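Protein p13 MTCP-1 (Homo sapiens, PDB 1A1X) binds the PH domain of the kinases AKT1 and AKT2 and enhances their phosphorylation and activation. Local coordinates at residues S64-E76 with D80-L92. Residues are numbered along the deposited sequence; the frame is centred on the assembly and turned at random.
Sequences SQLPLMWQLYPEE and DNNSRLWQIQHHL
Trp70 and Trp86 meet in a T-shaped stack. The edge of Trp70 points at one face of Trp86, with the planes at 90° and the five-membered ring centroids 4.3 Å apart. Trp70 NE1 comes closest, 3.3 Å from Trp86 CD1. The two indole nitrogens are both donors and do not bond to each other. Pro67 CG lies over a face of Trp70, while Pro67 CD reaches the Trp86 ring at CZ2, 4.0 Å away. Further along, Leu72 CD1 touches Ile88 CD1. Met69 CG packs on Asn81 CB.

The polar contacts lie on either side of this aromatic pair. Asn81 OD1 accepts from Met69 N at 3.2 Å, the donor standing above the carbonyl plane, and takes a weak, bent bond from Leu68 N. Asn81 CG sits between its own backbone N and carbonyl carbon (chi1 51°), which turns the amide toward 68-69. Ile88 N donates to Glu76 O at 3.1 Å. One water joins Glu75 O to Gln87 NE2.

Asp80 fixes the second indole. Trp86 NE1 donates almost straight to Asp80 OD2 at 2.9 Å, in the plane of its own ring. Asp80 OD1 accepts from Asn82 N and Arg84 N, which approach from opposite faces of the carboxylate; the first bond closes an Asx turn. A leucine in place of Trp86 would probably leave Asp80 OD2 without its indole donor and the edge of Trp70 without a flat face to rest on.

Strands 69-73 and 85-94 flank strand 77-80 in the closed antiparallel barrel of the TCL1 family. The contact thus joins two strands that are not neighbours in the sheet, together with the loop before 69-73 and the turn at 80-83. The buried carboxylate of Asp80 holds the Trp86 indole, which offers its face to Trp70; the three N-H donors probably stabilise its negative charge.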
loop_
_atom_site.group_PDB
_atom_site.type_symbol
_atom_site.label_atom_id
_atom_site.label_comp_id
_atom_site.label_asym_id
_atom_site.label_seq_id
_atom_site.Cartn_x
_atom_site.Cartn_y
_atom_site.Cartn_z
ATOM N N SER A 64 14.137 -5.228 19.843
ATOM C CA SER A 64 13.510 -4.632 18.666
ATOM C C SER A 64 12.193 -5.280 18.250
ATOM O O SER A 64 11.981 -6.468 18.480
ATOM C CB SER A 64 14.486 -4.675 17.489
ATOM O OG SER A 64 13.906 -4.109 16.327
ATOM N N GLN A 65 11.312 -4.493 17.637
ATOM C CA GLN A 65 10.024 -5.004 17.149
ATOM C C GLN A 65 10.204 -5.739 15.807
ATOM O O GLN A 65 9.377 -6.566 15.414
ATOM C CB GLN A 65 9.019 -3.858 16.987
ATOM C CG GLN A 65 8.625 -3.189 18.297
ATOM C CD GLN A 65 7.601 -2.095 18.093
ATOM O OE1 GLN A 65 7.942 -0.982 17.709
ATOM N NE2 GLN A 65 6.337 -2.412 18.329
ATOM N N LEU A 66 11.282 -5.404 15.110
ATOM C CA LEU A 66 11.634 -6.002 13.822
ATOM C C LEU A 66 12.584 -7.184 14.055
ATOM O O LEU A 66 13.367 -7.188 15.015
ATOM C CB LEU A 66 12.299 -4.951 12.921
ATOM C CG LEU A 66 11.433 -4.110 11.978
ATOM C CD1 LEU A 66 9.952 -4.272 12.276
ATOM C CD2 LEU A 66 11.864 -2.653 12.050
ATOM N N PRO A 67 12.560 -8.178 13.154
ATOM C CA PRO A 67 13.414 -9.362 13.279
ATOM C C PRO A 67 14.845 -9.221 12.789
ATOM O O PRO A 67 15.205 -8.244 12.126
ATOM C CB PRO A 67 12.651 -10.402 12.463
ATOM C CG PRO A 67 12.123 -9.584 11.327
ATOM C CD PRO A 67 11.651 -8.301 11.998
ATOM N N LEU A 68 15.659 -10.214 13.142
ATOM C CA LEU A 68 17.058 -10.263 12.733
ATOM C C LEU A 68 17.125 -10.603 11.247
ATOM O O LEU A 68 18.058 -10.204 10.553
ATOM C CB LEU A 68 17.818 -11.342 13.512
ATOM C CG LEU A 68 17.986 -11.230 15.024
ATOM C CD1 LEU A 68 18.753 -12.442 15.519
ATOM C CD2 LEU A 68 18.724 -9.961 15.390
ATOM N N MET A 69 16.131 -11.339 10.763
ATOM C CA MET A 69 16.110 -11.726 9.363
ATOM C C MET A 69 14.735 -12.120 8.851
ATOM O O MET A 69 13.887 -12.596 9.605
ATOM C CB MET A 69 17.051 -12.903 9.134
ATOM C CG MET A 69 16.630 -14.153 9.882
ATOM S SD MET A 69 16.682 -15.622 8.853
ATOM C CE MET A 69 15.017 -15.669 8.263
ATOM N N TRP A 70 14.553 -11.940 7.547
ATOM C CA TRP A 70 13.326 -12.297 6.847
ATOM C C TRP A 70 13.784 -13.166 5.690
ATOM O O TRP A 70 14.765 -12.838 5.031
ATOM C CB TRP A 70 12.633 -11.055 6.280
ATOM C CG TRP A 70 11.674 -10.380 7.198
ATOM C CD1 TRP A 70 10.545 -10.913 7.740
ATOM C CD2 TRP A 70 11.688 -8.998 7.576
ATOM N NE1 TRP A 70 9.845 -9.944 8.419
ATOM C CE2 TRP A 70 10.523 -8.759 8.332
ATOM C CE3 TRP A 70 12.571 -7.934 7.339
ATOM C CZ2 TRP A 70 10.211 -7.495 8.855
ATOM C CZ3 TRP A 70 12.266 -6.678 7.859
ATOM C CH2 TRP A 70 11.089 -6.471 8.611
ATOM N N GLN A 71 13.076 -14.260 5.444
ATOM C CA GLN A 71 13.397 -15.176 4.361
ATOM C C GLN A 71 12.127 -15.363 3.541
ATOM O O GLN A 71 11.077 -15.676 4.096
ATOM C CB GLN A 71 13.843 -16.510 4.956
ATOM C CG GLN A 71 14.272 -17.561 3.956
ATOM C CD GLN A 71 14.719 -18.846 4.645
ATOM O OE1 GLN A 71 13.923 -19.762 4.864
ATOM N NE2 GLN A 71 15.994 -18.906 5.013
ATOM N N LEU A 72 12.213 -15.149 2.228
ATOM C CA LEU A 72 11.047 -15.305 1.360
ATOM C C LEU A 72 10.432 -16.701 1.520
ATOM O O LEU A 72 11.117 -17.725 1.438
ATOM C CB LEU A 72 11.416 -15.003 -0.093
ATOM C CG LEU A 72 10.298 -14.762 -1.111
ATOM C CD1 LEU A 72 9.297 -13.723 -0.602
ATOM C CD2 LEU A 72 10.923 -14.309 -2.434
ATOM N N TYR A 73 9.129 -16.712 1.773
ATOM C CA TYR A 73 8.363 -17.927 2.011
ATOM C C TYR A 73 7.226 -18.009 0.976
ATOM O O TYR A 73 6.773 -16.979 0.483
ATOM C CB TYR A 73 7.803 -17.830 3.433
ATOM C CG TYR A 73 7.351 -19.126 4.031
ATOM C CD1 TYR A 73 8.271 -20.098 4.412
ATOM C CD2 TYR A 73 5.997 -19.395 4.193
ATOM C CE1 TYR A 73 7.848 -21.314 4.932
ATOM C CE2 TYR A 73 5.564 -20.599 4.711
ATOM C CZ TYR A 73 6.491 -21.557 5.077
ATOM O OH TYR A 73 6.041 -22.760 5.571
ATOM N N PRO A 74 6.758 -19.232 0.628
ATOM C CA PRO A 74 5.672 -19.409 -0.355
ATOM C C PRO A 74 4.411 -18.627 -0.006
ATOM O O PRO A 74 4.111 -18.422 1.172
ATOM C CB PRO A 74 5.391 -20.913 -0.291
ATOM C CG PRO A 74 6.716 -21.493 0.047
ATOM C CD PRO A 74 7.226 -20.546 1.114
ATOM N N GLU A 75 3.672 -18.216 -1.037
ATOM C CA GLU A 75 2.425 -17.465 -0.873
ATOM C C GLU A 75 2.668 -15.995 -0.523
ATOM O O GLU A 75 1.933 -15.399 0.267
ATOM C CB GLU A 75 1.530 -18.112 0.198
ATOM C CG GLU A 75 1.273 -19.600 0.007
ATOM C CD GLU A 75 0.586 -19.901 -1.302
ATOM O OE1 GLU A 75 -0.509 -19.351 -1.537
ATOM O OE2 GLU A 75 1.140 -20.685 -2.101
ATOM N N GLU A 76 3.701 -15.416 -1.125
ATOM C CA GLU A 76 4.059 -14.022 -0.910
ATOM C C GLU A 76 4.053 -13.551 0.528
ATOM O O GLU A 76 3.217 -12.756 0.951
ATOM C CB GLU A 76 3.219 -13.099 -1.794
ATOM C CG GLU A 76 3.594 -13.205 -3.269
ATOM C CD GLU A 76 5.111 -13.183 -3.493
ATOM O OE1 GLU A 76 5.681 -12.076 -3.640
ATOM O OE2 GLU A 76 5.735 -14.273 -3.515
ATOM N N ASP A 80 10.389 -14.966 9.503
ATOM C CA ASP A 80 11.510 -14.380 10.220
ATOM C C ASP A 80 12.285 -15.421 11.029
ATOM O O ASP A 80 12.001 -16.623 10.947
ATOM C CB ASP A 80 11.061 -13.203 11.103
ATOM C CG ASP A 80 10.077 -13.598 12.216
ATOM O OD1 ASP A 80 10.046 -14.767 12.653
ATOM O OD2 ASP A 80 9.335 -12.701 12.683
ATOM N N ASN A 81 13.240 -14.955 11.826
ATOM C CA ASN A 81 14.062 -15.841 12.643
ATOM C C ASN A 81 13.323 -16.516 13.801
ATOM O O ASN A 81 13.810 -17.501 14.352
ATOM C CB ASN A 81 15.284 -15.092 13.155
ATOM C CG ASN A 81 14.916 -13.805 13.806
ATOM O OD1 ASN A 81 14.546 -12.843 13.135
ATOM N ND2 ASN A 81 14.959 -13.784 15.129
ATOM N N ASN A 82 12.145 -16.004 14.151
ATOM C CA ASN A 82 11.326 -16.585 15.221
ATOM C C ASN A 82 10.228 -17.502 14.664
ATOM O O ASN A 82 9.348 -17.933 15.404
ATOM C CB ASN A 82 10.662 -15.482 16.044
ATOM C CG ASN A 82 11.657 -14.586 16.731
ATOM O OD1 ASN A 82 11.468 -13.372 16.812
ATOM N ND2 ASN A 82 12.727 -15.176 17.236
ATOM N N SER A 83 10.277 -17.770 13.359
ATOM C CA SER A 83 9.297 -18.606 12.651
ATOM C C SER A 83 7.956 -17.930 12.388
ATOM O O SER A 83 7.006 -18.589 11.958
ATOM C CB SER A 83 9.052 -19.946 13.358
ATOM O OG SER A 83 10.101 -20.854 13.099
ATOM N N ARG A 84 7.870 -16.629 12.646
ATOM C CA ARG A 84 6.634 -15.895 12.411
ATOM C C ARG A 84 6.536 -15.522 10.941
ATOM O O ARG A 84 7.554 -15.364 10.272
ATOM C CB ARG A 84 6.594 -14.644 13.268
ATOM C CG ARG A 84 6.693 -14.938 14.731
ATOM C CD ARG A 84 6.833 -13.663 15.518
ATOM N NE ARG A 84 7.035 -13.923 16.942
ATOM C CZ ARG A 84 7.839 -13.207 17.721
ATOM N NH1 ARG A 84 8.520 -12.186 17.210
ATOM N NH2 ARG A 84 7.963 -13.511 19.008
ATOM N N LEU A 85 5.307 -15.399 10.447
ATOM C CA LEU A 85 5.042 -15.054 9.054
ATOM C C LEU A 85 4.598 -13.616 8.893
ATOM O O LEU A 85 3.841 -13.091 9.707
ATOM C CB LEU A 85 3.983 -15.982 8.458
ATOM C CG LEU A 85 4.447 -17.233 7.709
ATOM C CD1 LEU A 85 5.540 -17.940 8.471
ATOM C CD2 LEU A 85 3.267 -18.155 7.487
ATOM N N TRP A 86 5.106 -12.981 7.845
ATOM C CA TRP A 86 4.788 -11.597 7.526
ATOM C C TRP A 86 4.210 -11.583 6.123
ATOM O O TRP A 86 4.869 -11.998 5.178
ATOM C CB TRP A 86 6.044 -10.727 7.562
ATOM C CG TRP A 86 6.672 -10.620 8.913
ATOM C CD1 TRP A 86 7.312 -11.616 9.599
ATOM C CD2 TRP A 86 6.754 -9.449 9.736
ATOM N NE1 TRP A 86 7.786 -11.137 10.793
ATOM C CE2 TRP A 86 7.460 -9.811 10.906
ATOM C CE3 TRP A 86 6.304 -8.127 9.598
ATOM C CZ2 TRP A 86 7.727 -8.901 11.939
ATOM C CZ3 TRP A 86 6.573 -7.220 10.620
ATOM C CH2 TRP A 86 7.277 -7.612 11.776
ATOM N N GLN A 87 2.971 -11.129 5.996
ATOM C CA GLN A 87 2.297 -11.075 4.706
ATOM C C GLN A 87 2.765 -9.884 3.882
ATOM O O GLN A 87 2.856 -8.778 4.401
ATOM C CB GLN A 87 0.781 -10.951 4.930
ATOM C CG GLN A 87 -0.048 -10.933 3.653
ATOM C CD GLN A 87 -0.006 -12.261 2.915
ATOM O OE1 GLN A 87 -0.369 -13.302 3.471
ATOM N NE2 GLN A 87 0.435 -12.235 1.659
ATOM N N ILE A 88 3.098 -10.102 2.614
ATOM C CA ILE A 88 3.486 -8.981 1.763
ATOM C C ILE A 88 2.154 -8.398 1.291
ATOM O O ILE A 88 1.444 -9.031 0.514
ATOM C CB ILE A 88 4.311 -9.425 0.531
ATOM C CG1 ILE A 88 5.673 -9.981 0.957
ATOM C CG2 ILE A 88 4.526 -8.243 -0.417
ATOM C CD1 ILE A 88 6.451 -10.638 -0.190
ATOM N N GLN A 89 1.771 -7.244 1.831
ATOM C CA GLN A 89 0.507 -6.612 1.445
ATOM C C GLN A 89 0.638 -5.856 0.133
ATOM O O GLN A 89 -0.326 -5.733 -0.627
ATOM C CB GLN A 89 -0.025 -5.735 2.565
ATOM C CG GLN A 89 -0.235 -6.528 3.833
ATOM C CD GLN A 89 -1.157 -5.825 4.785
ATOM O OE1 GLN A 89 -0.758 -4.899 5.476
ATOM N NE2 GLN A 89 -2.408 -6.258 4.820
ATOM N N HIS A 90 1.824 -5.306 -0.104
ATOM C CA HIS A 90 2.109 -4.660 -1.380
ATOM C C HIS A 90 3.606 -4.517 -1.638
ATOM O O HIS A 90 4.416 -4.478 -0.707
ATOM C CB HIS A 90 1.291 -3.371 -1.621
ATOM C CG HIS A 90 1.844 -2.136 -0.982
ATOM N ND1 HIS A 90 3.186 -1.823 -0.984
ATOM C CD2 HIS A 90 1.219 -1.098 -0.383
ATOM C CE1 HIS A 90 3.362 -0.647 -0.413
ATOM N NE2 HIS A 90 2.185 -0.187 -0.038
ATOM N N HIS A 91 3.957 -4.567 -2.915
ATOM C CA HIS A 91 5.331 -4.453 -3.377
ATOM C C HIS A 91 5.254 -3.571 -4.608
ATOM O O HIS A 91 4.884 -4.017 -5.690
ATOM C CB HIS A 91 5.877 -5.835 -3.747
ATOM C CG HIS A 91 7.287 -5.822 -4.258
ATOM N ND1 HIS A 91 7.813 -6.855 -5.002
ATOM C CD2 HIS A 91 8.285 -4.921 -4.106
ATOM C CE1 HIS A 91 9.077 -6.591 -5.284
ATOM N NE2 HIS A 91 9.388 -5.424 -4.752
ATOM N N LEU A 92 5.598 -2.304 -4.427
ATOM C CA LEU A 92 5.527 -1.354 -5.514
ATOM C C LEU A 92 6.613 -0.302 -5.496
ATOM O O LEU A 92 7.454 -0.258 -4.595
ATOM C CB LEU A 92 4.137 -0.694 -5.550
ATOM C CG LEU A 92 3.328 -0.576 -4.254
ATOM C CD1 LEU A 92 3.814 0.577 -3.441
ATOM C CD2 LEU A 92 1.866 -0.401 -4.565
HETATM O O HOH W 1 -0.898 -14.583 0.135
#